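Local coordinates for putative sensory box/GGDEF family protein (Vibrio parahaemolyticus, PDB 3LID), which is probably a membrane-bound diguanylate cyclase making cyclic di-GMP from two GTP, of which this chain is the extracellular PDC-fold sensor domain, at residues V12-L23 against I264-R275. Residues are numbered along the deposited sequence; the frame is centred on the assembly and turned at random.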
ATOM      1  N   VAL A  12     -13.902   6.400 -27.629  1.00 33.21           N
ATOM      2  CA  VAL A  12     -13.285   5.345 -26.861  1.00 31.70           C
ATOM      3  C   VAL A  12     -11.787   5.475 -26.941  1.00 30.19           C
ATOM      4  O   VAL A  12     -11.083   5.422 -25.924  1.00 28.94           O
ATOM      5  CB  VAL A  12     -13.742   3.969 -27.326  1.00 31.58           C
ATOM      6  CG1 VAL A  12     -12.982   2.855 -26.604  1.00 31.62           C
ATOM      7  CG2 VAL A  12     -15.258   3.852 -27.118  1.00 34.19           C
ATOM      8  N   GLU A  13     -11.269   5.687 -28.140  1.00 28.89           N
ATOM      9  CA  GLU A  13      -9.842   5.712 -28.300  1.00 27.33           C
ATOM     10  C   GLU A  13      -9.233   6.928 -27.624  1.00 27.01           C
ATOM     11  O   GLU A  13      -8.115   6.890 -27.119  1.00 26.91           O
ATOM     12  CB  GLU A  13      -9.467   5.722 -29.794  1.00 27.74           C
ATOM     13  CG  GLU A  13      -9.785   4.299 -30.384  1.00 27.85           C
ATOM     14  CD  GLU A  13      -9.580   4.192 -31.885  1.00 31.19           C
ATOM     15  OE1 GLU A  13      -8.906   5.111 -32.404  1.00 31.03           O
ATOM     16  OE2 GLU A  13     -10.093   3.195 -32.496  1.00 28.43           O
ATOM     17  N   ASN A  14      -9.932   8.029 -27.708  1.00 25.07           N
ATOM     18  CA  ASN A  14      -9.333   9.280 -27.192  1.00 27.68           C
ATOM     19  C   ASN A  14      -9.341   9.165 -25.675  1.00 25.84           C
ATOM     20  O   ASN A  14      -8.437   9.631 -25.028  1.00 26.12           O
ATOM     21  CB  ASN A  14     -10.156  10.470 -27.606  1.00 27.85           C
ATOM     22  CG  ASN A  14      -9.933  10.845 -29.099  1.00 35.79           C
ATOM     23  OD1 ASN A  14      -8.846  10.630 -29.656  1.00 40.43           O
ATOM     24  ND2 ASN A  14     -10.955  11.400 -29.725  1.00 39.95           N
ATOM     25  N   THR A  15     -10.366   8.520 -25.150  1.00 25.28           N
ATOM     26  CA  THR A  15     -10.441   8.358 -23.668  1.00 25.68           C
ATOM     27  C   THR A  15      -9.333   7.415 -23.239  1.00 24.39           C
ATOM     28  O   THR A  15      -8.682   7.626 -22.193  1.00 24.46           O
ATOM     29  CB  THR A  15     -11.775   7.805 -23.219  1.00 24.66           C
ATOM     30  OG1 THR A  15     -12.806   8.776 -23.496  1.00 25.38           O
ATOM     31  CG2 THR A  15     -11.793   7.597 -21.665  1.00 26.09           C
ATOM     32  N   ALA A  16      -9.065   6.413 -24.066  1.00 22.04           N
ATOM     33  CA  ALA A  16      -8.053   5.444 -23.693  1.00 21.14           C
ATOM     34  C   ALA A  16      -6.691   6.113 -23.680  1.00 24.05           C
ATOM     35  O   ALA A  16      -5.825   5.803 -22.774  1.00 21.78           O
ATOM     36  CB  ALA A  16      -8.095   4.253 -24.661  1.00 22.45           C
ATOM     37  N   LYS A  17      -6.447   7.030 -24.633  1.00 23.23           N
ATOM     38  CA  LYS A  17      -5.174   7.759 -24.644  1.00 25.94           C
ATOM     39  C   LYS A  17      -5.043   8.631 -23.356  1.00 24.51           C
ATOM     40  O   LYS A  17      -3.947   8.692 -22.724  1.00 24.34           O
ATOM     41  CB  LYS A  17      -5.071   8.655 -25.907  1.00 26.80           C
ATOM     42  CG  LYS A  17      -4.945   7.841 -27.213  1.00 35.83           C
ATOM     43  CD  LYS A  17      -3.966   8.539 -28.176  1.00 41.82           C
ATOM     44  CE  LYS A  17      -3.777   7.754 -29.458  1.00 47.60           C
ATOM     45  NZ  LYS A  17      -4.817   8.228 -30.420  1.00 48.13           N
ATOM     46  N   GLU A  18      -6.129   9.301 -22.943  1.00 23.22           N
ATOM     47  CA  GLU A  18      -6.038  10.138 -21.734  1.00 21.66           C
ATOM     48  C   GLU A  18      -5.751   9.235 -20.495  1.00 21.24           C
ATOM     49  O   GLU A  18      -4.969   9.562 -19.615  1.00 21.10           O
ATOM     50  CB  GLU A  18      -7.336  10.808 -21.429  1.00 22.57           C
ATOM     51  CG  GLU A  18      -7.760  11.749 -22.556  1.00 27.50           C
ATOM     52  CD  GLU A  18      -9.223  12.156 -22.437  1.00 37.62           C
ATOM     53  OE1 GLU A  18      -9.898  12.248 -23.496  1.00 44.44           O
ATOM     54  OE2 GLU A  18      -9.703  12.391 -21.319  1.00 37.54           O
ATOM     55  N   ALA A  19      -6.434   8.122 -20.461  1.00 19.58           N
ATOM     56  CA  ALA A  19      -6.260   7.212 -19.310  1.00 19.00           C
ATOM     57  C   ALA A  19      -4.872   6.656 -19.289  1.00 19.82           C
ATOM     58  O   ALA A  19      -4.288   6.409 -18.188  1.00 19.23           O
ATOM     59  CB  ALA A  19      -7.337   6.091 -19.398  1.00 19.79           C
ATOM     60  N   LEU A  20      -4.298   6.412 -20.457  1.00 18.27           N
ATOM     61  CA  LEU A  20      -2.904   5.970 -20.463  1.00 19.76           C
ATOM     62  C   LEU A  20      -1.984   7.053 -19.873  1.00 19.34           C
ATOM     63  O   LEU A  20      -0.961   6.727 -19.186  1.00 19.06           O
ATOM     64  CB  LEU A  20      -2.460   5.452 -21.841  1.00 19.86           C
ATOM     65  CG  LEU A  20      -3.089   4.089 -22.195  1.00 20.03           C
ATOM     66  CD1 LEU A  20      -2.766   3.851 -23.715  1.00 25.57           C
ATOM     67  CD2 LEU A  20      -2.383   3.006 -21.411  1.00 26.23           C
ATOM     68  N   HIS A  21      -2.250   8.319 -20.213  1.00 18.89           N
ATOM     69  CA  HIS A  21      -1.420   9.376 -19.586  1.00 19.78           C
ATOM     70  C   HIS A  21      -1.603   9.333 -18.077  1.00 18.99           C
ATOM     71  O   HIS A  21      -0.643   9.535 -17.325  1.00 18.39           O
ATOM     72  CB  HIS A  21      -1.791  10.779 -20.104  1.00 20.99           C
ATOM     73  CG  HIS A  21      -1.425  10.965 -21.544  1.00 27.96           C
ATOM     74  ND1 HIS A  21      -0.154  10.704 -22.004  1.00 36.58           N
ATOM     75  CD2 HIS A  21      -2.151  11.354 -22.623  1.00 30.68           C
ATOM     76  CE1 HIS A  21      -0.112  10.915 -23.309  1.00 40.97           C
ATOM     77  NE2 HIS A  21      -1.309  11.315 -23.708  1.00 36.72           N
ATOM     78  N   GLN A  22      -2.840   9.146 -17.644  1.00 17.48           N
ATOM     79  CA  GLN A  22      -3.141   9.208 -16.195  1.00 16.33           C
ATOM     80  C   GLN A  22      -2.349   8.031 -15.545  1.00 16.26           C
ATOM     81  O   GLN A  22      -1.765   8.184 -14.428  1.00 14.74           O
ATOM     82  CB  GLN A  22      -4.617   8.955 -15.923  1.00 16.12           C
ATOM     83  CG  GLN A  22      -4.976   9.009 -14.396  1.00 18.51           C
ATOM     84  CD  GLN A  22      -4.592  10.320 -13.776  1.00 20.49           C
ATOM     85  OE1 GLN A  22      -5.012  11.409 -14.242  1.00 22.48           O
ATOM     86  NE2 GLN A  22      -3.705  10.279 -12.762  1.00 21.32           N
ATOM     87  N   LEU A  23      -2.434   6.847 -16.147  1.00 17.23           N
ATOM     88  CA  LEU A  23      -1.734   5.671 -15.554  1.00 17.03           C
ATOM     89  C   LEU A  23      -0.217   5.928 -15.456  1.00 17.58           C
ATOM     90  O   LEU A  23       0.418   5.523 -14.507  1.00 16.63           O
ATOM     91  CB  LEU A  23      -2.010   4.389 -16.366  1.00 16.71           C
ATOM     92  CG  LEU A  23      -3.469   3.950 -16.254  1.00 17.29           C
ATOM     93  CD1 LEU A  23      -3.623   2.735 -17.212  1.00 21.25           C
ATOM     94  CD2 LEU A  23      -3.792   3.465 -14.828  1.00 22.02           C
ATOM     95  N   ILE A 264      -5.510   0.065 -12.958  1.00 18.03           N
ATOM     96  CA  ILE A 264      -6.636  -0.098 -13.941  1.00 17.53           C
ATOM     97  C   ILE A 264      -7.513   1.083 -13.931  1.00 16.68           C
ATOM     98  O   ILE A 264      -7.915   1.580 -12.876  1.00 18.28           O
ATOM     99  CB  ILE A 264      -7.448  -1.304 -13.530  1.00 16.87           C
ATOM    100  CG1 ILE A 264      -6.579  -2.585 -13.469  1.00 22.22           C
ATOM    101  CG2 ILE A 264      -8.742  -1.502 -14.412  1.00 21.14           C
ATOM    102  CD1 ILE A 264      -5.991  -3.031 -14.740  1.00 20.33           C
ATOM    103  N   ILE A 265      -7.924   1.536 -15.146  1.00 18.20           N
ATOM    104  CA  ILE A 265      -8.981   2.485 -15.268  1.00 16.82           C
ATOM    105  C   ILE A 265     -10.029   1.731 -16.096  1.00 19.63           C
ATOM    106  O   ILE A 265      -9.737   1.338 -17.209  1.00 20.03           O
ATOM    107  CB  ILE A 265      -8.542   3.786 -15.970  1.00 19.28           C
ATOM    108  CG1 ILE A 265      -7.585   4.513 -15.034  1.00 18.40           C
ATOM    109  CG2 ILE A 265      -9.762   4.731 -16.247  1.00 19.97           C
ATOM    110  CD1 ILE A 265      -6.934   5.724 -15.599  1.00 21.36           C
ATOM    111  N   ASP A 266     -11.184   1.499 -15.494  1.00 19.54           N
ATOM    112  CA  ASP A 266     -12.262   0.670 -16.074  1.00 22.01           C
ATOM    113  C   ASP A 266     -13.478   1.582 -16.169  1.00 24.08           C
ATOM    114  O   ASP A 266     -14.005   2.035 -15.172  1.00 24.63           O
ATOM    115  CB  ASP A 266     -12.476  -0.594 -15.191  1.00 23.03           C
ATOM    116  CG  ASP A 266     -13.737  -1.367 -15.518  1.00 24.32           C
ATOM    117  OD1 ASP A 266     -14.519  -0.933 -16.410  1.00 26.44           O
ATOM    118  OD2 ASP A 266     -13.965  -2.397 -14.832  1.00 24.11           O
ATOM    119  N   LEU A 267     -13.901   1.931 -17.402  1.00 25.21           N
ATOM    120  CA  LEU A 267     -15.085   2.783 -17.581  1.00 24.94           C
ATOM    121  C   LEU A 267     -16.125   2.031 -18.443  1.00 26.16           C
ATOM    122  O   LEU A 267     -15.786   1.420 -19.486  1.00 24.20           O
ATOM    123  CB  LEU A 267     -14.699   4.013 -18.378  1.00 25.73           C
ATOM    124  CG  LEU A 267     -13.748   4.905 -17.581  1.00 29.11           C
ATOM    125  CD1 LEU A 267     -12.901   5.696 -18.560  1.00 34.32           C
ATOM    126  CD2 LEU A 267     -14.619   5.768 -16.708  1.00 32.84           C
ATOM    127  N   SER A 268     -17.354   2.003 -17.971  1.00 28.11           N
ATOM    128  CA  SER A 268     -18.445   1.372 -18.788  1.00 31.39           C
ATOM    129  C   SER A 268     -18.875   2.355 -19.883  1.00 32.63           C
ATOM    130  O   SER A 268     -18.498   3.567 -19.877  1.00 32.98           O
ATOM    131  CB  SER A 268     -19.642   1.139 -17.893  1.00 32.01           C
ATOM    132  OG  SER A 268     -20.103   2.421 -17.476  1.00 34.28           O
ATOM    133  N   ASN A 269     -19.654   1.861 -20.845  1.00 34.25           N
ATOM    134  CA  ASN A 269     -20.180   2.747 -21.890  1.00 35.38           C
ATOM    135  C   ASN A 269     -20.857   3.930 -21.334  1.00 35.36           C
ATOM    136  O   ASN A 269     -20.756   5.029 -21.878  1.00 36.00           O
ATOM    137  CB  ASN A 269     -21.195   2.011 -22.762  1.00 36.63           C
ATOM    138  CG  ASN A 269     -20.546   0.940 -23.583  1.00 39.13           C
ATOM    139  OD1 ASN A 269     -21.153  -0.106 -23.854  1.00 45.97           O
ATOM    140  ND2 ASN A 269     -19.293   1.167 -23.968  1.00 38.06           N
ATOM    141  N   GLU A 270     -21.555   3.735 -20.232  1.00 37.07           N
ATOM    142  CA  GLU A 270     -22.355   4.821 -19.709  1.00 39.61           C
ATOM    143  C   GLU A 270     -21.390   5.924 -19.259  1.00 39.64           C
ATOM    144  O   GLU A 270     -21.628   7.135 -19.484  1.00 39.44           O
ATOM    145  CB  GLU A 270     -23.191   4.313 -18.542  1.00 40.24           C
ATOM    146  CG  GLU A 270     -24.009   5.370 -17.897  1.00 47.46           C
ATOM    147  CD  GLU A 270     -25.423   5.416 -18.433  1.00 57.18           C
ATOM    148  OE1 GLU A 270     -25.923   4.342 -18.869  1.00 62.35           O
ATOM    149  OE2 GLU A 270     -26.048   6.512 -18.388  1.00 60.59           O
ATOM    150  N   GLN A 271     -20.270   5.507 -18.662  1.00 38.45           N
ATOM    151  CA  GLN A 271     -19.374   6.493 -18.064  1.00 38.59           C
ATOM    152  C   GLN A 271     -18.655   7.178 -19.167  1.00 38.37           C
ATOM    153  O   GLN A 271     -18.365   8.359 -19.076  1.00 38.75           O
ATOM    154  CB  GLN A 271     -18.402   5.845 -17.059  1.00 37.77           C
ATOM    155  CG  GLN A 271     -19.083   5.071 -15.938  1.00 38.11           C
ATOM    156  CD  GLN A 271     -18.078   4.416 -15.026  1.00 39.14           C
ATOM    157  OE1 GLN A 271     -17.547   3.353 -15.336  1.00 39.25           O
ATOM    158  NE2 GLN A 271     -17.808   5.047 -13.893  1.00 42.21           N
ATOM    159  N   LEU A 272     -18.412   6.455 -20.256  1.00 39.54           N
ATOM    160  CA  LEU A 272     -17.719   7.029 -21.391  1.00 41.34           C
ATOM    161  C   LEU A 272     -18.552   8.101 -22.119  1.00 43.10           C
ATOM    162  O   LEU A 272     -18.005   9.133 -22.541  1.00 43.05           O
ATOM    163  CB  LEU A 272     -17.327   5.923 -22.360  1.00 40.59           C
ATOM    164  CG  LEU A 272     -16.228   4.951 -21.971  1.00 39.43           C
ATOM    165  CD1 LEU A 272     -16.276   3.732 -22.928  1.00 36.47           C
ATOM    166  CD2 LEU A 272     -14.898   5.638 -22.131  1.00 38.07           C
ATOM    167  N   SER A 273     -19.848   7.843 -22.273  1.00 45.03           N
ATOM    168  CA  SER A 273     -20.767   8.823 -22.907  1.00 47.87           C
ATOM    169  C   SER A 273     -20.628  10.217 -22.283  1.00 48.65           C
ATOM    170  O   SER A 273     -20.421  11.231 -22.972  1.00 48.92           O
ATOM    171  CB  SER A 273     -22.226   8.390 -22.724  1.00 47.36           C
ATOM    172  OG  SER A 273     -22.398   7.055 -23.121  1.00 49.42           O
ATOM    173  N   LYS A 274     -20.756  10.246 -20.965  1.00 50.23           N
ATOM    174  CA  LYS A 274     -20.674  11.483 -20.201  1.00 51.65           C
ATOM    175  C   LYS A 274     -19.366  12.308 -20.374  1.00 51.89           C
ATOM    176  O   LYS A 274     -19.427  13.531 -20.530  1.00 51.76           O
ATOM    177  CB  LYS A 274     -21.012  11.190 -18.744  1.00 51.76           C
ATOM    178  CG  LYS A 274     -21.930   9.981 -18.653  1.00 53.73           C
ATOM    179  CD  LYS A 274     -22.667   9.837 -17.292  1.00 57.32           C
ATOM    180  CE  LYS A 274     -24.010   9.063 -17.466  1.00 58.96           C
ATOM    181  NZ  LYS A 274     -24.673   8.605 -16.184  1.00 56.86           N
ATOM    182  N   ARG A 275     -18.189  11.690 -20.379  1.00 51.83           N
ATOM    183  CA  ARG A 275     -16.999  12.550 -20.603  1.00 51.59           C
ATOM    184  C   ARG A 275     -16.982  13.187 -21.995  1.00 52.30           C
ATOM    185  O   ARG A 275     -16.063  13.960 -22.331  1.00 51.83           O
ATOM    186  CB  ARG A 275     -15.658  11.841 -20.378  1.00 51.00           C
ATOM    187  CG  ARG A 275     -15.723  10.720 -19.400  1.00 47.21           C
ATOM    188  CD  ARG A 275     -14.350   9.950 -19.425  1.00 38.55           C
ATOM    189  NE  ARG A 275     -13.160  10.755 -19.650  1.00 33.69           N
ATOM    190  CZ  ARG A 275     -12.426  11.254 -18.654  1.00 29.72           C
ATOM    191  NH1 ARG A 275     -12.826  11.064 -17.392  1.00 31.78           N
ATOM    192  NH2 ARG A 275     -11.322  11.941 -18.920  1.00 26.41           N
TER
HETATM  193  O   HOH W   1     -12.504  11.156 -22.382  1.00 42.62           O
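Thr15 and Glu18, one turn apart on the long N-terminal helix 9-45 of this PDC sensor domain, meet Leu272 of helix 269-274 and Arg275 just after it, while Ala19 and Leu23 rest on Ile265 of strand 260-268. Helix 12-23 and strand 264-268 run roughly antiparallel, at 152°, and the helix packs on the sheet that holds strand 260-268. Thr15 can be followed outward. Its CB lies 4.0 Å from Leu272 CD2. A chi1 of -66° sets OG1 beside the backbone N and leaves CG2 anti to it, where CG2 meets two leucine methyls, 3.7 Å from Leu272 CD2 and 3.8 Å from Leu267 CD1, and also touches the Arg275 side chain obliquely. The other branch, OG1, turns back to the carbonyl of Asn11 and to a water. Further along, the methyl CD1 of Ile265 presses on Ala19 CB at 3.8 Å, and the Leu23 and Ile265 side chains pass in opposite directions, Leu23 CD2 3.9 Å from Ile265 CG1. Phe189 of strand 189-195 backs Ala19, Ile265 and Leu267, and makes a cation-pi contact with Arg275. Arg275 NH1 bonds the carbonyl of Arg187. The same water accepts from Arg275 NE and donates to Glu18 OE1, so it joins both ends of the ion pair to Thr15. The carboxylate and guanidinium planes are 47° apart, yet Glu18 OE2 stays in the guanidinium plane, taking the salt-bridge hydrogen bond from Arg275 NH2 at 2.9 Å nearly along its own C-O axis.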